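Local coordinates for agrobacterium tumefaciens DPS (Agrobacterium tumefaciens, PDB 1O9R), which oxidises and stores iron inside a hollow dodecameric shell, protecting DNA from hydroxyl-radical damage without binding it, at residues P46-I49 / A50-L54. Numbering follows the deposited sequence.
Sequences PQFI and AVHEL
His-52 N donates to Phe-48 O at 2.9 Å and Glu-53 N to Ile-49 O at the same distance, the first two full i to i+4 bonds of helix 48-75. One residue earlier the pattern is only beginning: Val-51 N reaches Gln-47 O, the N-cap carbonyl, in a weak bond of 3.4 Å. A water accepts a hydrogen bond from Ala-50 N, 2.9 Å from its oxygen, and donates weakly to Gln-47 O, bridging the start of the first turn.

One turn apart, the rings of Phe-48 and His-52 form an offset stack, with centroids 4.7 Å apart and planes at 26°. Both CG atoms stand anti to their backbone N (chi1 175° and 178°), which sends the two rings off the helix side by side in the same direction. Phe-48 CZ sits over one face of the imidazole, 3.6 Å from His-52 ND1, while His-52 CB lies over a face of the phenyl ring as a CH-pi contact. Next to them, Ile-49 CD1 lies against the Glu-53 carboxylate, 3.6 Å from OE2.

Phe-153 of a second subunit meets both rings, and His-52 also stacks on His-40, an iron ligand of the same chain. With Phe-48 stacked behind it, His-52 borders the Dps ferroxidase centre between twofold-related subunits, its nearest side-chain atom about 4 Å from a bound iron ion.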
loop_
_atom_site.group_PDB
_atom_site.type_symbol
_atom_site.label_atom_id
_atom_site.label_comp_id
_atom_site.label_asym_id
_atom_site.label_seq_id
_atom_site.Cartn_x
_atom_site.Cartn_y
_atom_site.Cartn_z
ATOM N N PRO A 46 14.489 17.158 -27.273
ATOM C CA PRO A 46 13.068 16.871 -27.279
ATOM C C PRO A 46 12.592 15.615 -26.560
ATOM O O PRO A 46 11.444 15.575 -26.112
ATOM C CB PRO A 46 12.713 16.879 -28.760
ATOM C CG PRO A 46 13.740 17.727 -29.408
ATOM C CD PRO A 46 15.027 17.516 -28.647
ATOM N N GLN A 47 13.551 14.682 -26.468
ATOM C CA GLN A 47 13.268 13.451 -25.798
ATOM C C GLN A 47 13.606 13.484 -24.296
ATOM O O GLN A 47 13.522 12.458 -23.618
ATOM C CB GLN A 47 14.276 12.394 -26.425
ATOM C CG GLN A 47 14.278 12.211 -27.939
ATOM C CD GLN A 47 15.493 11.522 -28.550
ATOM O OE1 GLN A 47 16.513 12.172 -28.879
ATOM N NE2 GLN A 47 15.479 10.204 -28.791
ATOM N N PHE A 48 13.837 14.660 -23.717
ATOM C CA PHE A 48 14.348 14.712 -22.365
ATOM C C PHE A 48 13.597 13.872 -21.331
ATOM O O PHE A 48 14.266 13.079 -20.669
ATOM C CB PHE A 48 14.338 16.206 -21.885
ATOM C CG PHE A 48 14.757 16.315 -20.431
ATOM C CD1 PHE A 48 16.118 16.304 -20.136
ATOM C CD2 PHE A 48 13.855 16.449 -19.406
ATOM C CE1 PHE A 48 16.556 16.369 -18.807
ATOM C CE2 PHE A 48 14.225 16.516 -18.094
ATOM C CZ PHE A 48 15.593 16.472 -17.806
ATOM N N ILE A 49 12.309 14.148 -21.065
ATOM C CA ILE A 49 11.784 13.530 -19.828
ATOM C C ILE A 49 11.777 12.012 -19.849
ATOM O O ILE A 49 12.110 11.409 -18.838
ATOM C CB ILE A 49 10.439 14.195 -19.453
ATOM C CG1 ILE A 49 10.034 13.739 -18.035
ATOM C CG2 ILE A 49 9.339 13.866 -20.425
ATOM C CD1 ILE A 49 10.960 14.212 -16.916
ATOM N N ALA A 50 11.343 11.424 -20.956
ATOM C CA ALA A 50 11.263 9.938 -20.892
ATOM C C ALA A 50 12.631 9.302 -20.797
ATOM O O ALA A 50 12.820 8.311 -20.074
ATOM C CB ALA A 50 10.562 9.451 -22.168
ATOM N N VAL A 51 13.643 9.837 -21.458
ATOM C CA VAL A 51 14.987 9.262 -21.368
ATOM C C VAL A 51 15.542 9.526 -19.978
ATOM O O VAL A 51 16.158 8.662 -19.340
ATOM C CB VAL A 51 15.888 9.782 -22.492
ATOM C CG1 VAL A 51 17.298 9.178 -22.332
ATOM C CG2 VAL A 51 15.343 9.379 -23.863
ATOM N N HIS A 52 15.351 10.731 -19.416
ATOM C CA HIS A 52 15.857 11.062 -18.086
ATOM C C HIS A 52 15.269 10.095 -17.071
ATOM O O HIS A 52 15.999 9.573 -16.222
ATOM C CB HIS A 52 15.383 12.498 -17.820
ATOM C CG HIS A 52 15.736 13.070 -16.473
ATOM N ND1 HIS A 52 16.976 13.599 -16.186
ATOM C CD2 HIS A 52 14.977 13.281 -15.382
ATOM C CE1 HIS A 52 16.951 14.110 -14.949
ATOM N NE2 HIS A 52 15.783 13.905 -14.404
ATOM N N GLU A 53 13.957 9.870 -17.160
ATOM C CA GLU A 53 13.357 8.933 -16.195
ATOM C C GLU A 53 13.789 7.486 -16.390
ATOM O O GLU A 53 13.984 6.738 -15.438
ATOM C CB GLU A 53 11.821 9.085 -16.235
ATOM C CG GLU A 53 11.446 10.500 -15.662
ATOM C CD GLU A 53 9.950 10.671 -15.549
ATOM O OE1 GLU A 53 9.185 9.945 -16.171
ATOM O OE2 GLU A 53 9.505 11.629 -14.850
ATOM N N LEU A 54 13.925 7.067 -17.629
ATOM C CA LEU A 54 14.322 5.646 -17.879
ATOM C C LEU A 54 15.673 5.387 -17.287
ATOM O O LEU A 54 15.953 4.360 -16.671
ATOM C CB LEU A 54 14.284 5.430 -19.369
ATOM C CG LEU A 54 14.779 4.046 -19.849
ATOM C CD1 LEU A 54 13.892 2.934 -19.318
ATOM C CD2 LEU A 54 14.925 3.992 -21.366
HETATM O O HOH W 1 10.256 12.217 -23.570
#